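Local coordinates for protein THB11 (Chlamydomonas reinhardtii, PDB 6TD7) that binds heme as the truncated-hemoglobin part of a longer protein, leaving the iron pentacoordinate, and is probably involved in oxygen binding and nitrite reduction, at residues Ser62-Pro67 against Gly117-Arg122; Lys75-Ala80 against Lys127-Thr132. One frame throughout, in Å; residues are numbered along the deposited sequence.

Contact 1 (Ser62-Pro67 against Gly117-Arg122)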
ATOM      1  N   SER A  62       7.680   3.675  -4.756  1.00 10.23           N
ATOM      2  CA  SER A  62       8.419   4.464  -5.734  1.00  8.73           C
ATOM      3  C   SER A  62       7.732   4.438  -7.092  1.00  8.84           C
ATOM      4  O   SER A  62       7.638   5.467  -7.770  1.00  9.48           O
ATOM      5  CB  SER A  62       9.851   3.940  -5.848  1.00  9.87           C
ATOM      6  OG  SER A  62      10.615   4.695  -6.773  1.00 13.43           O
ATOM      7  N   TRP A  63       7.260   3.260  -7.517  1.00  8.85           N
ATOM      8  CA  TRP A  63       6.476   3.168  -8.743  1.00  9.74           C
ATOM      9  C   TRP A  63       5.173   3.950  -8.622  1.00  7.69           C
ATOM     10  O   TRP A  63       4.768   4.659  -9.551  1.00 10.86           O
ATOM     11  CB  TRP A  63       6.173   1.700  -9.064  1.00 12.33           C
ATOM     12  CG  TRP A  63       5.053   1.514 -10.062  1.00  9.85           C
ATOM     13  CD1 TRP A  63       5.162   1.539 -11.420  1.00 13.57           C
ATOM     14  CD2 TRP A  63       3.663   1.279  -9.776  1.00 10.71           C
ATOM     15  NE1 TRP A  63       3.934   1.336 -12.000  1.00 12.61           N
ATOM     16  CE2 TRP A  63       2.997   1.170 -11.014  1.00  9.97           C
ATOM     17  CE3 TRP A  63       2.920   1.145  -8.596  1.00 14.64           C
ATOM     18  CZ2 TRP A  63       1.621   0.942 -11.109  1.00 11.20           C
ATOM     19  CZ3 TRP A  63       1.552   0.914  -8.690  1.00 11.79           C
ATOM     20  CH2 TRP A  63       0.919   0.812  -9.938  1.00 13.54           C
ATOM     21  N   LEU A  64       4.515   3.836  -7.469  1.00  6.36           N
ATOM     22  CA  LEU A  64       3.179   4.398  -7.307  1.00  7.65           C
ATOM     23  C   LEU A  64       3.171   5.907  -7.506  1.00  9.66           C
ATOM     24  O   LEU A  64       2.263   6.447  -8.148  1.00 12.20           O
ATOM     25  CB  LEU A  64       2.643   4.043  -5.923  1.00 10.21           C
ATOM     26  CG  LEU A  64       1.263   4.575  -5.553  1.00 13.47           C
ATOM     27  CD1 LEU A  64       0.186   3.906  -6.362  1.00 14.58           C
ATOM     28  CD2 LEU A  64       1.039   4.353  -4.072  1.00 13.46           C
ATOM     29  N   PHE A  65       4.148   6.610  -6.941  1.00  9.00           N
ATOM     30  CA  PHE A  65       4.236   8.056  -7.107  1.00  7.46           C
ATOM     31  C   PHE A  65       5.119   8.452  -8.280  1.00  8.70           C
ATOM     32  O   PHE A  65       5.420   9.639  -8.450  1.00 11.68           O
ATOM     33  CB  PHE A  65       4.731   8.699  -5.811  1.00 13.87           C
ATOM     34  CG  PHE A  65       3.723   8.649  -4.698  1.00  9.25           C
ATOM     35  CD1 PHE A  65       2.717   9.594  -4.613  1.00 11.19           C
ATOM     36  CD2 PHE A  65       3.772   7.643  -3.747  1.00  9.50           C
ATOM     37  CE1 PHE A  65       1.788   9.544  -3.590  1.00 15.29           C
ATOM     38  CE2 PHE A  65       2.841   7.587  -2.731  1.00 13.44           C
ATOM     39  CZ  PHE A  65       1.852   8.539  -2.651  1.00 10.60           C
ATOM     40  N   GLY A  66       5.509   7.493  -9.113  1.00  8.36           N
ATOM     41  CA  GLY A  66       6.357   7.763 -10.243  1.00 10.57           C
ATOM     42  C   GLY A  66       5.569   8.124 -11.483  1.00 12.45           C
ATOM     43  O   GLY A  66       4.371   8.423 -11.432  1.00  9.76           O
ATOM     44  N   PRO A  67       6.240   8.107 -12.628  1.00 13.20           N
ATOM     45  CA  PRO A  67       5.577   8.421 -13.899  1.00 12.83           C
ATOM     46  C   PRO A  67       4.321   7.593 -14.101  1.00 12.27           C
ATOM     47  O   PRO A  67       4.240   6.442 -13.648  1.00 10.90           O
ATOM     48  CB  PRO A  67       6.650   8.069 -14.942  1.00 15.98           C
ATOM     49  CG  PRO A  67       7.937   8.283 -14.227  1.00 22.03           C
ATOM     50  CD  PRO A  67       7.688   7.881 -12.795  1.00 12.95           C
ATOM     51  N   GLY A 117      -7.404  10.409  -5.435  1.00  9.11           N
ATOM     52  CA  GLY A 117      -8.116   9.502  -6.315  1.00 10.19           C
ATOM     53  C   GLY A 117      -7.214   8.919  -7.383  1.00  9.90           C
ATOM     54  O   GLY A 117      -7.302   7.731  -7.708  1.00  9.12           O
ATOM     55  N   GLU A 118      -6.327   9.744  -7.940  1.00 11.33           N
ATOM     56  CA  GLU A 118      -5.371   9.266  -8.931  1.00  8.62           C
ATOM     57  C   GLU A 118      -4.479   8.172  -8.358  1.00  9.40           C
ATOM     58  O   GLU A 118      -4.294   7.116  -8.976  1.00 10.08           O
ATOM     59  CB  GLU A 118      -4.534  10.446  -9.426  1.00 13.99           C
ATOM     60  CG  GLU A 118      -3.460  10.111 -10.442  1.00 21.51           C
ATOM     61  CD  GLU A 118      -2.631  11.330 -10.794  1.00 35.40           C
ATOM     62  OE1 GLU A 118      -3.077  12.454 -10.480  1.00 24.69           O
ATOM     63  OE2 GLU A 118      -1.534  11.172 -11.367  1.00 29.14           O
ATOM     64  N   VAL A 119      -3.917   8.406  -7.168  1.00 10.02           N
ATOM     65  CA  VAL A 119      -3.063   7.415  -6.517  1.00 10.42           C
ATOM     66  C   VAL A 119      -3.858   6.156  -6.183  1.00  8.72           C
ATOM     67  O   VAL A 119      -3.403   5.033  -6.434  1.00  9.76           O
ATOM     68  CB  VAL A 119      -2.417   8.018  -5.256  1.00 10.85           C
ATOM     69  CG1 VAL A 119      -1.680   6.957  -4.443  1.00 10.33           C
ATOM     70  CG2 VAL A 119      -1.479   9.138  -5.642  1.00  8.93           C
ATOM     71  N   MET A 120      -5.046   6.315  -5.598  1.00  8.90           N
ATOM     72  CA  MET A 120      -5.807   5.128  -5.213  1.00  7.82           C
ATOM     73  C   MET A 120      -6.261   4.329  -6.433  1.00  7.42           C
ATOM     74  O   MET A 120      -6.382   3.101  -6.348  1.00  9.07           O
ATOM     75  CB  MET A 120      -7.010   5.510  -4.348  1.00 10.19           C
ATOM     76  CG  MET A 120      -6.651   6.184  -3.029  1.00 15.12           C
ATOM     77  SD  MET A 120      -5.264   5.429  -2.156  1.00 20.67           S
ATOM     78  CE  MET A 120      -5.947   3.811  -1.804  1.00 23.82           C
ATOM     79  N   ARG A 121      -6.514   4.982  -7.572  1.00 10.75           N
ATOM     80  CA  ARG A 121      -6.876   4.230  -8.770  1.00 11.14           C
ATOM     81  C   ARG A 121      -5.711   3.384  -9.270  1.00 10.34           C
ATOM     82  O   ARG A 121      -5.924   2.294  -9.811  1.00  9.34           O
ATOM     83  CB  ARG A 121      -7.360   5.172  -9.874  1.00 13.08           C
ATOM     84  CG  ARG A 121      -8.841   5.516  -9.769  1.00 15.39           C
ATOM     85  CD  ARG A 121      -9.357   6.290 -10.990  1.00 16.31           C
ATOM     86  NE  ARG A 121      -8.637   7.544 -11.170  1.00 17.27           N
ATOM     87  CZ  ARG A 121      -8.960   8.693 -10.583  1.00 21.24           C
ATOM     88  NH1 ARG A 121     -10.005   8.772  -9.768  1.00 17.22           N
ATOM     89  NH2 ARG A 121      -8.222   9.768 -10.811  1.00 19.97           N
ATOM     90  N   ARG A 122      -4.478   3.861  -9.092  1.00  8.37           N
ATOM     91  CA  ARG A 122      -3.318   3.068  -9.473  1.00 12.60           C
ATOM     92  C   ARG A 122      -3.141   1.860  -8.564  1.00 10.15           C
ATOM     93  O   ARG A 122      -2.632   0.820  -9.000  1.00 12.97           O
ATOM     94  CB  ARG A 122      -2.061   3.928  -9.420  1.00 18.53           C
ATOM     95  CG  ARG A 122      -1.600   4.444 -10.751  1.00 32.53           C
ATOM     96  CD  ARG A 122      -0.180   4.965 -10.647  1.00 22.43           C
ATOM     97  NE  ARG A 122       0.646   4.444 -11.726  1.00 23.34           N
ATOM     98  CZ  ARG A 122       1.866   4.880 -12.011  1.00 21.80           C
ATOM     99  NH1 ARG A 122       2.411   5.857 -11.292  1.00 21.33           N
ATOM    100  NH2 ARG A 122       2.533   4.339 -13.022  1.00 18.69           N
TER
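Contact 1 is a helix-end contact in which one arginine gathers main-chain carbonyls; it joins the close of helix 50-64 and the turn after it to the last part of helix 113-123. R122 carries it. Its side chain, bent at chi3 (132°), slides past L64 and brings the guanidinium among the carbonyls of L64, G66 and P67. The best bond runs from NH2 of R122 to P67 O at 2.8 Å, in the plane of that carbonyl but tilted 24° from the guanidinium plane. NH1 of R122 adds weak bonds to the same P67 O (3.0 Å), to L64 O and to G66 O, so that one group ties the end of the helix to the turn. W63, its CG anti to the backbone N (chi1 163°), meets R122 tip to tip; CZ of R122 stands 4.3 Å from the centroid of the five-membered ring of W63, an off-centre cation-pi contact. NE1 of W63 is hydrogen-bonded to V70 O, which also takes a weak bond from NH2 of R122, a shared acceptor that probably allows these two donors to lie so close. Beside these polar groups V119 divides its methyls: CG1 meets CD2 of L64 at 3.8 Å, where the chains cross nearly at a right angle, and CG2 lies 3.9 Å from CE1 of F65. F102 of helix 92-108 touches both L64 and F65. An alanine at R122 would remove all four bonds to these carbonyls along with the cation-pi partner of W63, and would probably loosen the turn against helix 113-123. Packing of the helix 50-64 end on the C-terminal helical region belongs to the two-over-two sandwich of truncated hemoglobins, these segments corresponding to globin helices E and H.

Contact 2 (Lys75-Ala80 against Lys127-Thr132). With HEM (protoporphyrin IX containing Fe), chain B.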
ATOM      1  N   LYS A  75       8.050  -7.757  -7.444  1.00 12.62           N
ATOM      2  CA  LYS A  75       7.586  -9.051  -6.956  1.00 18.56           C
ATOM      3  C   LYS A  75       6.066  -9.111  -6.907  1.00 12.89           C
ATOM      4  O   LYS A  75       5.396  -8.150  -6.526  1.00 13.36           O
ATOM      5  CB  LYS A  75       8.168  -9.306  -5.561  1.00 18.08           C
ATOM      6  CG  LYS A  75       7.691 -10.581  -4.882  1.00 19.85           C
ATOM      7  CD  LYS A  75       8.199 -10.642  -3.452  1.00 21.12           C
ATOM      8  CE  LYS A  75       7.735 -11.897  -2.741  1.00 33.95           C
ATOM      9  NZ  LYS A  75       8.322 -11.987  -1.379  1.00 27.60           N
ATOM     10  N   SER A  76       5.529 -10.269  -7.293  1.00 17.05           N
ATOM     11  CA  SER A  76       4.095 -10.505  -7.239  1.00 16.80           C
ATOM     12  C   SER A  76       3.546 -10.240  -5.844  1.00 11.68           C
ATOM     13  O   SER A  76       4.006 -10.829  -4.863  1.00 12.49           O
ATOM     14  CB  SER A  76       3.805 -11.951  -7.648  1.00 16.74           C
ATOM     15  OG  SER A  76       2.640 -12.438  -7.009  1.00 18.51           O
ATOM     16  N   VAL A  77       2.535  -9.368  -5.759  1.00 14.91           N
ATOM     17  CA  VAL A  77       1.996  -9.025  -4.449  1.00 11.79           C
ATOM     18  C   VAL A  77       1.200 -10.179  -3.847  1.00 13.71           C
ATOM     19  O   VAL A  77       1.091 -10.282  -2.620  1.00 14.78           O
ATOM     20  CB  VAL A  77       1.124  -7.753  -4.502  1.00 14.35           C
ATOM     21  CG1 VAL A  77       2.001  -6.519  -4.596  1.00 20.72           C
ATOM     22  CG2 VAL A  77       0.125  -7.828  -5.654  1.00 16.68           C
ATOM     23  N   ARG A  78       0.603 -11.044  -4.672  1.00 11.62           N
ATOM     24  CA  ARG A  78      -0.052 -12.222  -4.111  1.00 11.69           C
ATOM     25  C   ARG A  78       0.964 -13.099  -3.388  1.00 13.72           C
ATOM     26  O   ARG A  78       0.729 -13.553  -2.263  1.00 14.53           O
ATOM     27  CB  ARG A  78      -0.765 -13.034  -5.191  1.00 16.26           C
ATOM     28  CG  ARG A  78      -1.357 -14.336  -4.648  1.00 16.23           C
ATOM     29  CD  ARG A  78      -2.557 -14.821  -5.448  1.00 14.69           C
ATOM     30  NE  ARG A  78      -3.054 -16.113  -4.972  1.00 18.13           N
ATOM     31  CZ  ARG A  78      -3.984 -16.275  -4.031  1.00 19.28           C
ATOM     32  NH1 ARG A  78      -4.537 -15.225  -3.442  1.00 15.76           N
ATOM     33  NH2 ARG A  78      -4.365 -17.494  -3.678  1.00 20.85           N
ATOM     34  N   ILE A  79       2.100 -13.360  -4.036  1.00 15.55           N
ATOM     35  CA  ILE A  79       3.138 -14.167  -3.408  1.00 15.78           C
ATOM     36  C   ILE A  79       3.566 -13.538  -2.090  1.00 13.32           C
ATOM     37  O   ILE A  79       3.711 -14.225  -1.072  1.00 16.99           O
ATOM     38  CB  ILE A  79       4.328 -14.342  -4.370  1.00 18.05           C
ATOM     39  CG1 ILE A  79       3.922 -15.219  -5.558  1.00 21.66           C
ATOM     40  CG2 ILE A  79       5.526 -14.910  -3.627  1.00 17.31           C
ATOM     41  CD1 ILE A  79       3.452 -16.610  -5.179  1.00 29.46           C
ATOM     42  N   ALA A  80       3.747 -12.216  -2.083  1.00 15.70           N
ATOM     43  CA  ALA A  80       4.218 -11.543  -0.879  1.00 17.01           C
ATOM     44  C   ALA A  80       3.245 -11.716   0.279  1.00 17.62           C
ATOM     45  O   ALA A  80       3.665 -11.848   1.434  1.00 15.66           O
ATOM     46  CB  ALA A  80       4.444 -10.060  -1.167  1.00 12.91           C
ATOM     47  N   LYS A 127      -5.562  -5.070  -5.356  1.00 11.91           N
ATOM     48  CA  LYS A 127      -6.459  -5.893  -4.558  1.00 11.12           C
ATOM     49  C   LYS A 127      -6.764  -7.203  -5.276  1.00  8.67           C
ATOM     50  O   LYS A 127      -6.570  -8.287  -4.716  1.00  9.85           O
ATOM     51  CB  LYS A 127      -7.745  -5.134  -4.251  1.00 13.45           C
ATOM     52  CG  LYS A 127      -8.713  -5.931  -3.413  1.00 12.09           C
ATOM     53  CD  LYS A 127      -9.995  -5.159  -3.181  1.00 15.86           C
ATOM     54  CE  LYS A 127     -10.990  -5.992  -2.402  1.00 20.31           C
ATOM     55  NZ  LYS A 127     -12.215  -5.209  -2.093  1.00 16.25           N
ATOM     56  N   ASP A 128      -7.229  -7.124  -6.527  1.00 11.37           N
ATOM     57  CA  ASP A 128      -7.459  -8.333  -7.313  1.00  8.35           C
ATOM     58  C   ASP A 128      -6.177  -9.145  -7.487  1.00 11.20           C
ATOM     59  O   ASP A 128      -6.214 -10.380  -7.506  1.00 11.91           O
ATOM     60  CB  ASP A 128      -8.040  -7.960  -8.680  1.00 13.29           C
ATOM     61  CG  ASP A 128      -9.526  -7.645  -8.623  1.00 20.70           C
ATOM     62  OD1 ASP A 128     -10.157  -7.870  -7.569  1.00 14.07           O
ATOM     63  OD2 ASP A 128     -10.062  -7.182  -9.650  1.00 22.35           O
ATOM     64  N   ALA A 129      -5.032  -8.470  -7.623  1.00 11.80           N
ATOM     65  CA  ALA A 129      -3.777  -9.195  -7.780  1.00  9.21           C
ATOM     66  C   ALA A 129      -3.482 -10.053  -6.557  1.00 12.36           C
ATOM     67  O   ALA A 129      -3.068 -11.211  -6.686  1.00 13.28           O
ATOM     68  CB  ALA A 129      -2.626  -8.220  -8.028  1.00 14.47           C
ATOM     69  N   ILE A 130      -3.694  -9.505  -5.361  1.00  8.06           N
ATOM     70  CA  ILE A 130      -3.342 -10.222  -4.140  1.00  8.73           C
ATOM     71  C   ILE A 130      -4.239 -11.440  -3.940  1.00 10.49           C
ATOM     72  O   ILE A 130      -3.771 -12.502  -3.512  1.00 11.63           O
ATOM     73  CB  ILE A 130      -3.403  -9.269  -2.931  1.00  7.27           C
ATOM     74  CG1 ILE A 130      -2.182  -8.345  -2.935  1.00 11.32           C
ATOM     75  CG2 ILE A 130      -3.481 -10.060  -1.638  1.00 11.15           C
ATOM     76  CD1 ILE A 130      -2.277  -7.193  -1.970  1.00 11.80           C
ATOM     77  N   PHE A 131      -5.533 -11.319  -4.239  1.00 10.03           N
ATOM     78  CA  PHE A 131      -6.512 -12.302  -3.792  1.00 11.94           C
ATOM     79  C   PHE A 131      -7.056 -13.203  -4.891  1.00 13.57           C
ATOM     80  O   PHE A 131      -7.869 -14.085  -4.597  1.00 16.06           O
ATOM     81  CB  PHE A 131      -7.674 -11.584  -3.086  1.00 10.79           C
ATOM     82  CG  PHE A 131      -7.250 -10.870  -1.842  1.00  9.50           C
ATOM     83  CD1 PHE A 131      -6.964 -11.583  -0.688  1.00 13.70           C
ATOM     84  CD2 PHE A 131      -7.098  -9.494  -1.829  1.00 13.62           C
ATOM     85  CE1 PHE A 131      -6.549 -10.932   0.460  1.00 13.55           C
ATOM     86  CE2 PHE A 131      -6.685  -8.841  -0.685  1.00 12.49           C
ATOM     87  CZ  PHE A 131      -6.410  -9.561   0.460  1.00 11.36           C
ATOM     88  N   THR A 132      -6.625 -13.038  -6.135  1.00 14.06           N
ATOM     89  CA  THR A 132      -7.088 -13.921  -7.197  1.00 14.87           C
ATOM     90  C   THR A 132      -6.184 -15.143  -7.276  1.00 16.08           C
ATOM     91  O   THR A 132      -4.980 -14.991  -7.521  1.00 14.69           O
ATOM     92  CB  THR A 132      -7.107 -13.202  -8.533  1.00 12.39           C
ATOM     93  OG1 THR A 132      -8.025 -12.103  -8.477  1.00 12.44           O
ATOM     94  CG2 THR A 132      -7.545 -14.163  -9.633  1.00 17.69           C
TER
HETATM   95  CHA HEM B 201       4.469  -7.047   1.489  1.00 16.99           C
HETATM   96  CHB HEM B 201       1.022  -7.373   4.926  1.00 14.35           C
HETATM   97  CHC HEM B 201      -1.647  -3.924   2.785  1.00 15.80           C
HETATM   98  CHD HEM B 201       1.571  -3.910  -0.919  1.00 17.70           C
HETATM   99  C1A HEM B 201       3.796  -7.425   2.637  1.00 13.79           C
HETATM  100  C2A HEM B 201       4.240  -8.339   3.680  1.00 14.61           C
HETATM  101  C3A HEM B 201       3.277  -8.405   4.605  1.00 13.97           C
HETATM  102  C4A HEM B 201       2.188  -7.550   4.204  1.00 17.98           C
HETATM  103  CMA HEM B 201       3.300  -9.241   5.902  1.00 19.25           C
HETATM  104  CAA HEM B 201       5.584  -9.100   3.766  1.00 26.87           C
HETATM  105  CBA HEM B 201       5.846  -9.955   2.537  1.00 35.16           C
HETATM  106  CGA HEM B 201       7.272 -10.451   2.577  1.00 31.71           C
HETATM  107  O1A HEM B 201       7.574 -11.420   1.834  1.00 59.51           O
HETATM  108  O2A HEM B 201       8.105  -9.888   3.338  1.00 22.05           O
HETATM  109  C1B HEM B 201       0.039  -6.436   4.680  1.00 15.16           C
HETATM  110  C2B HEM B 201      -1.075  -6.130   5.553  1.00 15.96           C
HETATM  111  C3B HEM B 201      -1.824  -5.189   4.970  1.00 10.85           C
HETATM  112  C4B HEM B 201      -1.209  -4.851   3.703  1.00 15.78           C
HETATM  113  CMB HEM B 201      -1.354  -6.794   6.918  1.00 19.83           C
HETATM  114  CAB HEM B 201      -3.108  -4.579   5.576  1.00 15.11           C
HETATM  115  CBB HEM B 201      -3.972  -3.874   4.843  1.00 17.47           C
HETATM  116  C1C HEM B 201      -0.974  -3.629   1.619  1.00 15.70           C
HETATM  117  C2C HEM B 201      -1.385  -2.608   0.695  1.00 17.86           C
HETATM  118  C3C HEM B 201      -0.533  -2.601  -0.327  1.00 19.82           C
HETATM  119  C4C HEM B 201       0.497  -3.602  -0.094  1.00 16.69           C
HETATM  120  CMC HEM B 201      -2.632  -1.710   0.856  1.00 22.84           C
HETATM  121  CAC HEM B 201      -0.655  -1.638  -1.521  1.00 25.28           C
HETATM  122  CBC HEM B 201      -0.324  -2.060  -2.741  1.00 35.32           C
HETATM  123  C1D HEM B 201       2.665  -4.677  -0.547  1.00 20.78           C
HETATM  124  C2D HEM B 201       3.946  -4.723  -1.220  1.00 14.40           C
HETATM  125  C3D HEM B 201       4.732  -5.588  -0.564  1.00 13.65           C
HETATM  126  C4D HEM B 201       4.001  -6.118   0.567  1.00 11.66           C
HETATM  127  CMD HEM B 201       4.307  -3.911  -2.482  1.00 12.78           C
HETATM  128  CAD HEM B 201       6.194  -5.938  -0.888  1.00 14.86           C
HETATM  129  CBD HEM B 201       6.349  -7.018  -1.940  1.00 26.31           C
HETATM  130  CGD HEM B 201       7.833  -7.056  -2.183  1.00 19.38           C
HETATM  131  O1D HEM B 201       8.297  -6.433  -3.174  1.00 20.57           O
HETATM  132  O2D HEM B 201       8.551  -7.679  -1.358  1.00 21.54           O
HETATM  133  NA  HEM B 201       2.537  -6.969   2.997  1.00 12.75           N
HETATM  134  NB  HEM B 201      -0.071  -5.631   3.560  1.00 11.26           N
HETATM  135  NC  HEM B 201       0.188  -4.213   1.115  1.00 13.78           N
HETATM  136  ND  HEM B 201       2.741  -5.540   0.536  1.00 11.13           N
HETATM  137 FE   HEM B 201       1.387  -5.566   2.024  1.00 21.92          FE
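R78, I130 and V77 bury the most surface here, where the start of helix 77-88 meets the end of helix 125-131 so closely that the CA atoms of R78 and I130 are 3.9 Å apart. R78 leaves the backbone with CG anti to N and runs extended to NE, laying its methylene chain along the carbonyls of A129 and I130. NH1 of R78 then turns back onto I130 O, 2.8 Å away, in a nearly straight bond (159°) that uses a lone pair and lies close to the guanidinium plane. T132 O sits over one guanidinium face, while NE is engaged by a salt bridge to D137. The negative end of helix 125-131 would probably favour a positive group here. V77 supplies the apolar half: its CG2, in the crowded position, wedges between CB of A129 (3.7 Å) and CG1 of I130 (3.6 Å), the valine and isoleucine crossing at about a right angle. S76, at the N-cap just before helix 77-88, accepts from I79 N through its OG. NZ of K75 makes a weak hydrogen bond to heme propionate O1A, and CB of A80 lies near CBD. The main-chain O of V77 is hydrogen-bonded to ND1 of the axial H81 and probably helps fix the rotation of its ring. I130 also touches H81 and I85 of helix 77-88 and F95 of helix 92-108, bringing three helices together.

In the fold
The two contacts repeat one principle, an arginine donating to main-chain carbonyl oxygen at or just past the end of a helix, several in contact 1 and one in contact 2, with the roles exchanged: contact 1 sends it from the later helix, contact 2 from the earlier. Their segments alternate in sequence, and their centres lie about 17 Å apart, with nearest atoms about 8 Å apart. Both lie near the heme, at different distances. L64 of contact 1, on the helix that also bears the cyanide-pocket residues L53 and Q57, has its side chain about 7 Å from the heme; I130 of contact 2 comes within about 4 Å of the side chain of axial H81.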